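Local coordinates for protein extracellular subtilisin-like serine proteinase (Vibrio sp. PA-44, PDB 1SH7) that probably cleaves peptide bonds as a calcium-binding, subtilisin-like serine endopeptidase of a cold-adapted bacterium, this chain being its catalytic domain, at residues A[6-11]-A[83-88]; A[157-162]-A[183-188]; A[174-179]-A[220-225]; A[195-200]-A[267-272]; A[201-206]-A[215-220]. One frame throughout, in Å; residues are numbered along the deposited sequence.

Contact 1 (A[6-11]-A[83-88]); sequences WGLDRI and YGVAKN. With CA (calcium ion), chain E.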
# COMPACT_ATOMS: atom_id res chain seq x y z
N TRP A 6 13.42 -3.32 -8.47
CA TRP A 6 12.55 -3.46 -9.66
C TRP A 6 11.16 -2.88 -9.51
O TRP A 6 10.60 -2.41 -10.47
CB TRP A 6 12.43 -4.92 -10.10
CG TRP A 6 11.39 -5.72 -9.38
CD1 TRP A 6 11.57 -6.55 -8.29
CD2 TRP A 6 10.01 -5.83 -9.73
NE1 TRP A 6 10.38 -7.13 -7.93
CE2 TRP A 6 9.40 -6.71 -8.80
CE3 TRP A 6 9.21 -5.22 -10.71
CZ2 TRP A 6 8.03 -7.03 -8.85
CZ3 TRP A 6 7.86 -5.54 -10.76
CH2 TRP A 6 7.28 -6.44 -9.83
N GLY A 7 10.58 -2.95 -8.32
CA GLY A 7 9.21 -2.45 -8.08
C GLY A 7 9.11 -0.96 -8.33
O GLY A 7 8.23 -0.48 -9.06
N LEU A 8 10.07 -0.24 -7.75
CA LEU A 8 10.16 1.19 -7.96
C LEU A 8 10.44 1.49 -9.44
O LEU A 8 9.83 2.37 -10.05
CB LEU A 8 11.26 1.80 -7.09
CG LEU A 8 11.18 1.66 -5.58
CD1 LEU A 8 12.36 2.40 -4.97
CD2 LEU A 8 9.84 2.14 -5.04
N ASP A 9 11.38 0.73 -9.99
CA ASP A 9 11.78 0.82 -11.39
C ASP A 9 10.58 0.66 -12.32
O ASP A 9 10.43 1.41 -13.31
CB ASP A 9 12.81 -0.27 -11.69
CG ASP A 9 13.44 -0.14 -13.07
OD1 ASP A 9 14.35 -0.96 -13.37
OD2 ASP A 9 13.11 0.74 -13.90
N ARG A 10 9.71 -0.29 -12.02
CA ARG A 10 8.55 -0.55 -12.86
C ARG A 10 7.47 0.55 -12.88
O ARG A 10 6.82 0.73 -13.90
CB ARG A 10 7.84 -1.84 -12.41
CG ARG A 10 6.82 -2.37 -13.38
CD ARG A 10 7.35 -2.74 -14.75
NE ARG A 10 6.33 -3.01 -15.76
CZ ARG A 10 5.71 -2.09 -16.52
NH1 ARG A 10 4.83 -2.48 -17.43
NH2 ARG A 10 6.00 -0.80 -16.42
N ILE A 11 7.25 1.24 -11.78
CA ILE A 11 6.02 2.02 -11.64
C ILE A 11 6.14 3.41 -12.24
O ILE A 11 5.14 4.06 -12.39
CB ILE A 11 5.56 2.10 -10.15
CG1 ILE A 11 6.55 2.91 -9.32
CG2 ILE A 11 5.30 0.71 -9.58
CD1 ILE A 11 6.12 3.14 -7.94
N TYR A 83 14.47 2.35 -0.65
CA TYR A 83 13.58 1.37 -1.22
C TYR A 83 12.11 1.78 -1.22
O TYR A 83 11.26 0.95 -1.50
CB TYR A 83 13.77 0.02 -0.51
CG TYR A 83 15.20 -0.46 -0.56
CD1 TYR A 83 15.90 -0.75 0.62
CD2 TYR A 83 15.89 -0.51 -1.78
CE1 TYR A 83 17.22 -1.19 0.56
CE2 TYR A 83 17.23 -0.95 -1.84
CZ TYR A 83 17.87 -1.28 -0.68
OH TYR A 83 19.17 -1.71 -0.73
N GLY A 84 11.81 3.06 -1.00
CA GLY A 84 10.42 3.49 -0.96
C GLY A 84 10.03 4.38 -2.11
O GLY A 84 10.89 4.99 -2.79
N VAL A 85 8.72 4.50 -2.29
CA VAL A 85 8.12 5.29 -3.38
C VAL A 85 8.14 6.81 -3.10
O VAL A 85 8.43 7.62 -3.99
CB VAL A 85 6.68 4.80 -3.61
CG1 VAL A 85 5.94 5.64 -4.60
CG2 VAL A 85 6.68 3.32 -4.05
N ALA A 86 7.78 7.17 -1.88
CA ALA A 86 7.58 8.57 -1.48
C ALA A 86 8.58 8.84 -0.37
O ALA A 86 8.32 8.56 0.84
CB ALA A 86 6.17 8.77 -1.01
N LYS A 87 9.75 9.34 -0.78
CA LYS A 87 10.95 9.30 0.05
C LYS A 87 11.03 10.37 1.15
O LYS A 87 11.93 10.32 2.01
CB LYS A 87 12.19 9.32 -0.87
CG LYS A 87 12.40 8.01 -1.62
CD LYS A 87 13.35 8.20 -2.80
CE LYS A 87 13.53 6.94 -3.65
NZ LYS A 87 13.59 5.62 -2.94
N ASN A 88 10.06 11.28 1.19
CA ASN A 88 9.91 12.21 2.31
C ASN A 88 8.55 12.24 2.95
O ASN A 88 8.16 13.23 3.57
CB ASN A 88 10.37 13.63 1.89
CG ASN A 88 11.83 13.80 2.08
OD1 ASN A 88 12.31 13.79 3.23
ND2 ASN A 88 12.59 13.88 0.98
CA CA E . 12.05 2.85 -14.47
O HOH W 1 12.24 4.76 -15.76

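Contact 2 (A[157-162]-A[183-188]); sequences NSNADA and DSRSSF. With PMS (phenylmethanesulfonic acid), chain F.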
# COMPACT_ATOMS: atom_id res chain seq x y z
N ASN A 157 -3.60 -13.57 -0.94
CA ASN A 157 -2.58 -14.41 -1.58
C ASN A 157 -2.96 -15.88 -1.77
O ASN A 157 -2.08 -16.77 -1.75
CB ASN A 157 -1.31 -14.40 -0.75
CG ASN A 157 -0.84 -13.04 -0.43
OD1 ASN A 157 -0.81 -12.16 -1.29
ND2 ASN A 157 -0.46 -12.85 0.82
N SER A 158 -4.24 -16.13 -1.95
CA SER A 158 -4.77 -17.49 -2.10
C SER A 158 -5.07 -17.91 -3.55
O SER A 158 -5.78 -18.92 -3.78
CB SER A 158 -6.07 -17.59 -1.29
OG SER A 158 -5.81 -17.46 0.08
N ASN A 159 -4.59 -17.15 -4.53
CA ASN A 159 -4.99 -17.41 -5.92
C ASN A 159 -6.51 -17.59 -6.03
O ASN A 159 -6.98 -18.50 -6.74
CB ASN A 159 -4.24 -18.63 -6.49
CG ASN A 159 -4.47 -18.84 -7.99
OD1 ASN A 159 -4.65 -17.86 -8.75
ND2 ASN A 159 -4.51 -20.11 -8.41
N ALA A 160 -7.27 -16.72 -5.33
CA ALA A 160 -8.72 -16.78 -5.21
C ALA A 160 -9.38 -15.44 -5.50
O ALA A 160 -8.68 -14.42 -5.71
CB ALA A 160 -9.11 -17.26 -3.81
N ASP A 161 -10.71 -15.44 -5.52
CA ASP A 161 -11.48 -14.23 -5.72
C ASP A 161 -11.34 -13.33 -4.50
O ASP A 161 -11.76 -13.70 -3.40
CB ASP A 161 -12.97 -14.57 -5.95
CG ASP A 161 -13.76 -13.41 -6.51
OD1 ASP A 161 -13.50 -12.26 -6.14
OD2 ASP A 161 -14.67 -13.55 -7.37
N ALA A 162 -10.79 -12.14 -4.70
CA ALA A 162 -10.61 -11.19 -3.60
C ALA A 162 -11.92 -10.76 -2.93
O ALA A 162 -11.91 -10.30 -1.79
CB ALA A 162 -9.85 -10.00 -4.06
N ASP A 183 6.00 -8.73 -15.65
CA ASP A 183 4.62 -8.31 -15.84
C ASP A 183 3.56 -9.40 -15.76
O ASP A 183 2.43 -9.18 -16.15
CB ASP A 183 4.47 -7.48 -17.12
CG ASP A 183 4.86 -6.01 -16.91
OD1 ASP A 183 5.12 -5.61 -15.74
OD2 ASP A 183 4.93 -5.19 -17.86
N SER A 184 3.89 -10.57 -15.23
CA SER A 184 2.84 -11.53 -14.91
C SER A 184 2.19 -11.17 -13.59
O SER A 184 2.86 -10.70 -12.68
CB SER A 184 3.38 -12.96 -14.81
OG SER A 184 2.33 -13.89 -14.48
N ARG A 185 0.89 -11.42 -13.48
CA ARG A 185 0.29 -11.58 -12.17
C ARG A 185 1.11 -12.59 -11.38
O ARG A 185 1.46 -13.61 -11.93
CB ARG A 185 -1.15 -12.12 -12.33
CG ARG A 185 -1.90 -12.33 -11.01
CD ARG A 185 -3.27 -13.02 -11.11
NE ARG A 185 -3.18 -14.41 -11.58
CZ ARG A 185 -3.23 -15.51 -10.83
NH1 ARG A 185 -3.39 -15.46 -9.51
NH2 ARG A 185 -3.12 -16.70 -11.42
N SER A 186 1.44 -12.30 -10.12
CA SER A 186 2.11 -13.29 -9.25
C SER A 186 1.18 -14.46 -9.10
O SER A 186 -0.05 -14.27 -8.94
CB SER A 186 2.41 -12.69 -7.87
OG SER A 186 3.13 -11.47 -8.03
N SER A 187 1.73 -15.67 -9.13
CA SER A 187 0.88 -16.88 -9.13
C SER A 187 0.01 -17.02 -7.90
O SER A 187 -0.99 -17.75 -7.95
CB SER A 187 1.70 -18.15 -9.30
OG SER A 187 2.72 -18.22 -8.37
N PHE A 188 0.39 -16.37 -6.79
CA PHE A 188 -0.37 -16.45 -5.52
C PHE A 188 -1.45 -15.36 -5.45
O PHE A 188 -2.32 -15.39 -4.59
CB PHE A 188 0.57 -16.32 -4.30
CG PHE A 188 1.39 -15.05 -4.31
CD1 PHE A 188 0.81 -13.82 -4.03
CD2 PHE A 188 2.73 -15.08 -4.65
CE1 PHE A 188 1.57 -12.64 -4.13
CE2 PHE A 188 3.45 -13.94 -4.73
CZ PHE A 188 2.88 -12.72 -4.46
C PMS F . -0.01 -10.37 4.45
S PMS F . -0.58 -9.67 2.85
C1 PMS F . -0.01 -11.88 4.39
C2 PMS F . 1.20 -12.58 4.26
C3 PMS F . 1.19 -13.97 4.19
C4 PMS F . -0.01 -14.67 4.25
C5 PMS F . -1.22 -13.98 4.39
C6 PMS F . -1.21 -12.59 4.46
O2S PMS F . -2.36 -9.99 2.81
O1S PMS F . 0.22 -10.51 1.69
O HOH W 2 -3.70 -19.87 -11.69

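Contact 3 (A[174-179]-A[220-225]); sequences VTVGST and SMATPH. With PMS (phenylmethanesulfonic acid), chain F.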
# COMPACT_ATOMS: atom_id res chain seq x y z
N VAL A 174 -9.20 0.83 -2.33
CA VAL A 174 -8.37 0.53 -3.48
C VAL A 174 -7.65 -0.76 -3.17
O VAL A 174 -6.75 -0.79 -2.31
CB VAL A 174 -7.35 1.65 -3.75
CG1 VAL A 174 -6.55 1.30 -4.99
CG2 VAL A 174 -8.04 3.03 -3.91
N THR A 175 -8.07 -1.82 -3.85
CA THR A 175 -7.69 -3.20 -3.57
C THR A 175 -6.64 -3.63 -4.60
O THR A 175 -6.84 -3.51 -5.81
CB THR A 175 -8.92 -4.09 -3.66
OG1 THR A 175 -9.91 -3.65 -2.71
CG2 THR A 175 -8.61 -5.57 -3.29
N VAL A 176 -5.52 -4.14 -4.11
CA VAL A 176 -4.31 -4.25 -4.90
C VAL A 176 -3.86 -5.69 -5.04
O VAL A 176 -3.58 -6.36 -4.05
CB VAL A 176 -3.15 -3.47 -4.22
CG1 VAL A 176 -1.89 -3.51 -5.15
CG2 VAL A 176 -3.58 -2.06 -3.90
N GLY A 177 -3.81 -6.16 -6.29
CA GLY A 177 -3.15 -7.41 -6.64
C GLY A 177 -1.67 -7.23 -6.93
O GLY A 177 -1.14 -6.11 -7.04
N SER A 178 -0.98 -8.35 -7.07
CA SER A 178 0.49 -8.39 -7.11
C SER A 178 0.99 -8.87 -8.46
O SER A 178 0.43 -9.81 -9.02
CB SER A 178 1.01 -9.37 -6.08
OG SER A 178 2.41 -9.47 -6.14
N THR A 179 2.05 -8.24 -8.96
CA THR A 179 2.76 -8.73 -10.14
C THR A 179 4.26 -8.98 -9.89
O THR A 179 4.84 -8.57 -8.88
CB THR A 179 2.68 -7.71 -11.30
OG1 THR A 179 3.16 -6.42 -10.85
CG2 THR A 179 1.28 -7.53 -11.80
N SER A 220 0.63 -7.98 0.04
CA SER A 220 0.99 -7.08 1.12
C SER A 220 2.13 -6.11 0.76
O SER A 220 2.24 -5.04 1.37
CB SER A 220 1.44 -7.90 2.32
OG SER A 220 0.33 -8.32 3.05
N MET A 221 2.99 -6.55 -0.16
CA MET A 221 4.10 -5.76 -0.71
C MET A 221 3.68 -4.88 -1.90
O MET A 221 4.26 -3.83 -2.12
CB MET A 221 5.23 -6.69 -1.16
CG MET A 221 6.05 -7.31 -0.02
SD MET A 221 5.18 -8.47 1.05
CE MET A 221 5.00 -7.35 2.41
N ALA A 222 2.65 -5.29 -2.63
CA ALA A 222 2.14 -4.47 -3.74
C ALA A 222 1.39 -3.24 -3.24
O ALA A 222 1.48 -2.13 -3.79
CB ALA A 222 1.20 -5.33 -4.63
N THR A 223 0.62 -3.46 -2.20
CA THR A 223 -0.25 -2.47 -1.64
C THR A 223 0.48 -1.18 -1.26
O THR A 223 0.00 -0.15 -1.63
CB THR A 223 -1.07 -3.04 -0.46
OG1 THR A 223 -1.86 -4.17 -0.89
CG2 THR A 223 -2.12 -2.00 0.09
N PRO A 224 1.58 -1.23 -0.51
CA PRO A 224 2.34 -0.02 -0.19
C PRO A 224 2.96 0.69 -1.37
O PRO A 224 3.14 1.88 -1.25
CB PRO A 224 3.37 -0.50 0.86
CG PRO A 224 3.45 -2.04 0.67
CD PRO A 224 2.08 -2.40 0.23
N HIS A 225 3.21 0.01 -2.50
CA HIS A 225 3.57 0.72 -3.72
C HIS A 225 2.44 1.70 -4.06
O HIS A 225 2.71 2.87 -4.39
CB HIS A 225 3.84 -0.23 -4.90
CG HIS A 225 5.16 -0.95 -4.82
ND1 HIS A 225 5.30 -2.16 -4.16
CD2 HIS A 225 6.38 -0.68 -5.35
CE1 HIS A 225 6.55 -2.58 -4.25
NE2 HIS A 225 7.23 -1.69 -4.96
C PMS F . -0.01 -10.37 4.45
S PMS F . -0.58 -9.67 2.85
C1 PMS F . -0.01 -11.88 4.39
C2 PMS F . 1.20 -12.58 4.26
C3 PMS F . 1.19 -13.97 4.19
C4 PMS F . -0.01 -14.67 4.25
C5 PMS F . -1.22 -13.98 4.39
C6 PMS F . -1.21 -12.59 4.46
O2S PMS F . -2.36 -9.99 2.81
O1S PMS F . 0.22 -10.51 1.69

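Contact 4 (A[195-200]-A[267-272]); sequences VDLFAP and KLLYSL. With CA (calcium ion), chain C.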
# COMPACT_ATOMS: atom_id res chain seq x y z
N VAL A 195 -10.68 -6.39 -7.25
CA VAL A 195 -9.30 -5.90 -7.35
C VAL A 195 -9.29 -4.68 -8.29
O VAL A 195 -9.72 -4.79 -9.42
CB VAL A 195 -8.36 -6.98 -7.95
CG1 VAL A 195 -6.97 -6.44 -8.21
CG2 VAL A 195 -8.34 -8.24 -7.08
N ASP A 196 -8.80 -3.54 -7.81
CA ASP A 196 -8.83 -2.30 -8.58
C ASP A 196 -7.65 -2.15 -9.52
O ASP A 196 -7.80 -1.57 -10.58
CB ASP A 196 -8.82 -1.10 -7.65
CG ASP A 196 -10.09 -0.99 -6.81
OD1 ASP A 196 -11.12 -0.50 -7.31
OD2 ASP A 196 -10.14 -1.36 -5.64
N LEU A 197 -6.50 -2.67 -9.12
CA LEU A 197 -5.27 -2.62 -9.95
C LEU A 197 -4.19 -3.52 -9.37
O LEU A 197 -4.31 -3.99 -8.24
CB LEU A 197 -4.74 -1.17 -10.10
CG LEU A 197 -3.90 -0.56 -8.96
CD1 LEU A 197 -3.33 0.80 -9.30
CD2 LEU A 197 -4.76 -0.45 -7.71
N PHE A 198 -3.14 -3.74 -10.17
CA PHE A 198 -1.98 -4.52 -9.79
C PHE A 198 -0.82 -3.57 -9.47
O PHE A 198 -0.71 -2.49 -10.03
CB PHE A 198 -1.53 -5.43 -10.97
CG PHE A 198 -2.47 -6.58 -11.24
CD1 PHE A 198 -3.45 -6.51 -12.24
CD2 PHE A 198 -2.40 -7.73 -10.48
CE1 PHE A 198 -4.32 -7.54 -12.45
CE2 PHE A 198 -3.29 -8.78 -10.70
CZ PHE A 198 -4.24 -8.68 -11.69
N ALA A 199 0.08 -4.02 -8.61
CA ALA A 199 1.34 -3.31 -8.39
C ALA A 199 2.44 -4.36 -8.08
O ALA A 199 2.12 -5.50 -7.77
CB ALA A 199 1.18 -2.33 -7.21
N PRO A 200 3.72 -3.97 -8.16
CA PRO A 200 4.82 -4.88 -7.80
C PRO A 200 4.68 -5.54 -6.42
O PRO A 200 4.59 -4.85 -5.40
CB PRO A 200 6.05 -3.97 -7.86
CG PRO A 200 5.70 -2.97 -8.92
CD PRO A 200 4.23 -2.67 -8.61
N LYS A 267 -4.91 -3.17 -15.21
CA LYS A 267 -4.32 -1.91 -14.82
C LYS A 267 -3.14 -2.15 -13.89
O LYS A 267 -3.26 -2.87 -12.93
CB LYS A 267 -5.33 -1.03 -14.10
CG LYS A 267 -6.53 -0.61 -15.01
CD LYS A 267 -7.32 0.50 -14.34
CE LYS A 267 -8.68 0.77 -15.04
NZ LYS A 267 -9.69 -0.31 -14.83
N LEU A 268 -2.01 -1.52 -14.20
CA LEU A 268 -0.81 -1.61 -13.42
C LEU A 268 -0.42 -0.21 -12.89
O LEU A 268 -0.47 0.80 -13.62
CB LEU A 268 0.32 -2.17 -14.29
CG LEU A 268 1.70 -2.36 -13.68
CD1 LEU A 268 1.65 -3.42 -12.62
CD2 LEU A 268 2.75 -2.67 -14.75
N LEU A 269 -0.00 -0.17 -11.64
CA LEU A 269 0.35 1.09 -10.97
C LEU A 269 1.37 1.89 -11.73
O LEU A 269 2.36 1.34 -12.22
CB LEU A 269 0.94 0.77 -9.61
CG LEU A 269 0.82 1.64 -8.36
CD1 LEU A 269 2.08 1.66 -7.53
CD2 LEU A 269 0.15 2.99 -8.47
N TYR A 270 1.13 3.20 -11.81
CA TYR A 270 1.99 4.17 -12.45
C TYR A 270 2.06 5.39 -11.54
O TYR A 270 1.04 5.87 -11.07
CB TYR A 270 1.42 4.55 -13.82
CG TYR A 270 2.24 5.50 -14.65
CD1 TYR A 270 3.41 5.09 -15.30
CD2 TYR A 270 1.81 6.82 -14.85
CE1 TYR A 270 4.13 5.97 -16.12
CE2 TYR A 270 2.52 7.69 -15.65
CZ TYR A 270 3.69 7.25 -16.30
OH TYR A 270 4.38 8.13 -17.10
N SER A 271 3.27 5.88 -11.31
CA SER A 271 3.54 6.79 -10.20
C SER A 271 3.53 8.27 -10.61
O SER A 271 3.58 9.14 -9.74
CB SER A 271 4.91 6.47 -9.61
OG SER A 271 5.96 6.76 -10.55
N LEU A 272 3.50 8.51 -11.92
CA LEU A 272 3.74 9.82 -12.50
C LEU A 272 2.45 10.50 -12.95
O LEU A 272 1.44 9.84 -13.18
CB LEU A 272 4.69 9.69 -13.68
CG LEU A 272 6.07 9.05 -13.42
CD1 LEU A 272 6.93 9.01 -14.71
CD2 LEU A 272 6.76 9.83 -12.30
CA CA C . -12.34 -0.62 -5.18
O HOH W 3 -9.90 -0.36 -11.45
O HOH W 4 -12.36 1.64 -5.76
O HOH W 5 -12.25 -2.40 -3.49
O HOH W 6 -14.40 -0.42 -6.66
O HOH W 7 -12.65 -2.70 -6.29

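Contact 5 (A[201-206]-A[215-220]); sequences GSQIKS and TISGTS. With PMS (phenylmethanesulfonic acid), chain F.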
# COMPACT_ATOMS: atom_id res chain seq x y z
N GLY A 201 4.69 -6.87 -6.39
CA GLY A 201 4.58 -7.60 -5.14
C GLY A 201 5.40 -8.86 -4.93
O GLY A 201 5.50 -9.35 -3.80
N SER A 202 6.01 -9.35 -6.01
CA SER A 202 6.93 -10.48 -5.94
C SER A 202 8.38 -10.00 -5.79
O SER A 202 8.83 -9.13 -6.52
CB SER A 202 6.74 -11.37 -7.17
OG SER A 202 5.52 -12.12 -7.03
N GLN A 203 9.08 -10.57 -4.80
CA GLN A 203 10.50 -10.30 -4.56
C GLN A 203 10.76 -8.85 -4.35
O GLN A 203 11.50 -8.20 -5.12
CB GLN A 203 11.33 -10.86 -5.70
CG GLN A 203 11.38 -12.32 -5.62
CD GLN A 203 10.95 -12.97 -6.87
OE1 GLN A 203 11.70 -12.95 -7.87
NE2 GLN A 203 9.74 -13.53 -6.86
N ILE A 204 10.13 -8.31 -3.32
CA ILE A 204 10.30 -6.90 -2.99
C ILE A 204 11.24 -6.70 -1.80
O ILE A 204 10.97 -7.19 -0.68
CB ILE A 204 8.92 -6.22 -2.63
CG1 ILE A 204 7.91 -6.35 -3.79
CG2 ILE A 204 9.12 -4.77 -2.26
CD1 ILE A 204 8.35 -5.77 -5.10
N LYS A 205 12.31 -5.95 -2.02
CA LYS A 205 13.27 -5.64 -0.96
C LYS A 205 12.83 -4.41 -0.18
O LYS A 205 12.56 -3.37 -0.75
CB LYS A 205 14.66 -5.39 -1.51
CG LYS A 205 15.71 -5.25 -0.41
CD LYS A 205 17.07 -4.98 -1.00
CE LYS A 205 18.09 -4.87 0.12
NZ LYS A 205 19.43 -4.84 -0.46
N SER A 206 12.87 -4.51 1.15
CA SER A 206 12.55 -3.35 2.00
C SER A 206 13.07 -3.53 3.42
O SER A 206 13.63 -4.57 3.75
CB SER A 206 11.03 -3.12 2.03
OG SER A 206 10.68 -1.85 2.53
N THR A 215 13.70 -9.50 1.68
CA THR A 215 13.05 -9.55 0.38
C THR A 215 11.90 -10.54 0.49
O THR A 215 12.11 -11.74 0.76
CB THR A 215 14.05 -9.95 -0.71
OG1 THR A 215 15.08 -8.94 -0.82
CG2 THR A 215 13.37 -9.96 -2.06
N ILE A 216 10.68 -10.07 0.33
CA ILE A 216 9.54 -10.96 0.40
C ILE A 216 8.50 -10.63 -0.67
O ILE A 216 8.58 -9.60 -1.34
CB ILE A 216 8.90 -10.93 1.83
CG1 ILE A 216 8.57 -9.50 2.25
CG2 ILE A 216 9.86 -11.55 2.86
CD1 ILE A 216 7.98 -9.38 3.68
N SER A 217 7.52 -11.53 -0.79
CA SER A 217 6.47 -11.46 -1.80
C SER A 217 5.08 -11.55 -1.17
O SER A 217 4.85 -12.35 -0.27
CB SER A 217 6.59 -12.60 -2.82
OG SER A 217 7.89 -12.69 -3.33
N GLY A 218 4.17 -10.72 -1.68
CA GLY A 218 2.78 -10.82 -1.36
C GLY A 218 2.02 -9.65 -1.88
O GLY A 218 2.62 -8.62 -2.21
N THR A 219 0.69 -9.78 -1.94
CA THR A 219 -0.13 -8.58 -2.20
C THR A 219 0.11 -7.54 -1.11
O THR A 219 -0.18 -6.37 -1.30
CB THR A 219 -1.62 -8.90 -2.34
OG1 THR A 219 -2.13 -9.61 -1.19
CG2 THR A 219 -1.87 -9.79 -3.57
N SER A 220 0.63 -7.98 0.04
CA SER A 220 0.99 -7.08 1.12
C SER A 220 2.13 -6.11 0.76
O SER A 220 2.24 -5.04 1.37
CB SER A 220 1.44 -7.90 2.32
OG SER A 220 0.33 -8.32 3.05
C PMS F . -0.01 -10.37 4.45
S PMS F . -0.58 -9.67 2.85
C1 PMS F . -0.01 -11.88 4.39
C2 PMS F . 1.20 -12.58 4.26
C3 PMS F . 1.19 -13.97 4.19
C4 PMS F . -0.01 -14.67 4.25
C5 PMS F . -1.22 -13.98 4.39
C6 PMS F . -1.21 -12.59 4.46
O2S PMS F . -2.36 -9.99 2.81
O1S PMS F . 0.22 -10.51 1.69

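Contact 1 (A[6-11]-A[83-88])
Leu8 of the short N-terminal helix meets a run of bare backbone at Tyr83 and Gly84, so much of this contact is side chain against main chain. In this subtilisin-like fold the helix 6-11 packs here on the loop that leads from helix 70-79 to strand 90-95. Leu8 brings both methyls into play. Leu8 CD1 lies 3.8 Å from Tyr83 C. Leu8 CD2 lies 3.7 Å from Gly84 C and reaches CG2 of Val85 at 3.5 Å. The Leu8 chain holds CG beside its own backbone N (chi1 -59°). CD1 thus lies by the Tyr83-Gly84 backbone, and CD2 by Gly84 and Val85. Ile11, further along the helix, adds a lighter touch. Its CG1 sits between the backbone N and the carbonyl carbon (chi1 67°), and Ile11 CD1 comes 3.9 Å from CG2 of Val85. Val85 and Ile11 also pack on Val229 of helix 219-236. The side of the helix at Asp9 serves a different purpose. Asp9 binds a calcium ion through both O and OD2, with Asp12, Gln13, Asp19 and Asn21 completing the protein ligands. Lys87 reaches back to Gly84. Lys87 NZ donates to a lone pair of Gly84 O at 2.8 Å and is also hydrogen-bonded to Ser81 O. Lys87 NZ lies 4.0 Å from Leu8 CD1.

Contact 2 (A[157-162]-A[183-188])
Asn159 and Phe188 are joined by a backbone hydrogen bond, with Asn159 N donating to Phe188 O at 2.9 Å. The same oxygen, Phe188 O, receives a CA-H...O contact from Asn157 CA at 3.2 Å. Side-chain hydrogen bonding centres on Asn159 OD1. Arg185 NH1 donates to Asn159 OD1 at 2.8 Å, and NH2 adds a weak second bond to it. The amide and guanidinium planes are only 16° apart. Asn159 CG is anti to the backbone N (chi1 -172°), which carries the amide out to the arginine. Arg185 also gives NH1 to Ser189 O and forms a salt bridge from NH2 to Asp260, so the cation is shared among several acceptors. Packing comes from Phe188. Phe188 CD1 lies 3.9 Å from Asn157 CB, an apolar touch. Separately, Asn157 OD1 approaches the ring obliquely, 3.6 Å from Phe188 CD1, with the amide nearly perpendicular to the ring. Ser186 CB sits over one ring face, toward the rim. The contact joins two surface loops of the subtilisin-like domain beside the active site. Asn157 ND2 donates to O1S of the bound phenylmethanesulfonyl group at 2.6 Å, in a nearly straight bond of 172°. Its OD1 is bonded to Thr219 OG1, which would fix the turn of the amide. This is consistent with the oxyanion-hole asparagine of subtilases, whose side-chain N-H, with the backbone N-H of the nucleophilic serine, would stabilise the negative oxygen.

Contact 3 (A[174-179]-A[220-225])
Val176 points its side chain at Ala222 and Thr223, joining a central-sheet strand to a buried helix of the subtilisin-like alpha/beta fold. The helix belongs to 219-236, which begins next to the probable nucleophile Ser220. The two short segments run at 118° to each other, with their axes 6.9 Å apart. Val176 has CG1 anti to its backbone N (chi1 -175°), and this branch reaches Ala222 CB at 3.6 Å. Its CG2 turns instead to Thr223 CA at 4.0 Å. Thr223 OG1 lies beside its own backbone N (chi1 -59°). There Thr223 OG1 touches Val176 CB at 3.6 Å while hydrogen-bonded to Thr219 O. The methyl of Ala222 fits close against the strand. On the helix, His225 ND1 donates to Met221 O, nearly in the ring plane. At the start of the helix, Ser220 OG is bonded covalently to the sulfur of the phenylmethanesulfonyl group. The closest atom pair between strand and helix is Ala222 CB and Gly177 O, at 3.4 Å.

Contact 4 (A[195-200]-A[267-272])
The Phe198 ring meets Lys267 at its edge, where Lys267 O lies near the ring plane, 3.7 Å from Phe198 CD1. Thr264 and Thr179 also touch the Phe198 side chain. Phe198 N donates to Lys267 O at 2.9 Å. Leu269 N donates to Phe198 O, also at 2.9 Å. Together they make a single beta bridge between Phe198 and Leu268. The bridge ties 197-200, the edge strand of the parallel central sheet in this subtilisin-like fold, to the C-terminal part of the chain. Leu268 starts away from the strand, but chi2 of 66° turns CD1 back to Phe198 O at 3.6 Å and Phe198 CB at 4.1 Å. Leu269 CB rests on Ala199 CB at 3.9 Å, and Leu269 CD2 lies 4.2 Å from Leu197 CD1. Lys267 CB packs on Leu197 CB at 4.0 Å. Lys267 NZ is hydrogen-bonded to Thr265 OG1 and weakly to a water that donates to Asp196 O. Both carboxylate oxygens of Asp196 bind a calcium ion, as do Pro171 O and Gly173 O.

Contact 5 (A[201-206]-A[215-220])
Ser217 OG takes the N-H of Gln203 in a bond of 2.8 Å to Gln203 N, with an angle of 166° at the hydrogen. Ser217 holds OG beside its own backbone N (chi1 -50°), which places it at the Gln203 N-H. The backbones add three more bonds. Ile204 and Ile216 form an antiparallel hydrogen-bonded pair, with Ile204 N to Ile216 O at 2.8 Å and Ile216 N to Ile204 O at 3.1 Å. This is the beta hairpin of strands 204-207 and 213-216. Next to it, Lys205 and Thr215 form a non-hydrogen-bonded pair, and Thr215 OG1 lies 3.6 Å from Lys205 CB. Thr215 CG2 touches Gln203 C at 3.6 Å. Past the strands, Gly218 N donates to Gly201 O at 2.9 Å. Gly218 is the N-cap residue of helix 219-236, and Ser220 OG is covalently bound to the inhibitor sulfur. The bonds outside the strands satisfy the Gln203 and Gly218 N-H groups, and Gly218 immediately precedes the helix that carries Ser220.

In the fold
Contacts 2, 3 and 5 all touch the phenylmethanesulfonyl group. Contacts 3 and 5 share Ser220 and have centres about 9 Å apart. Ser220, with His70 and Asp37, is the predicted charge relay, and the side chain of Asn157 in contact 2 is about 5 Å from that of Ser220. Contact 2 is tied to contact 5 by Ser186 OG and Ser202 OG, 2.7 Å apart. Contacts 3 and 4 use neighbouring strands of the central sheet, joined by Gly177 O and Ala199 N at 2.9 Å, and their centres are about 8 Å apart. Contact 1 lies away from the inhibitor. It reaches contact 5 through Trp6 NE1 and Ser202 O at 2.9 Å, and contact 2 through a salt bridge of Arg10 NH1 with Asp183 OD2 at 2.7 Å.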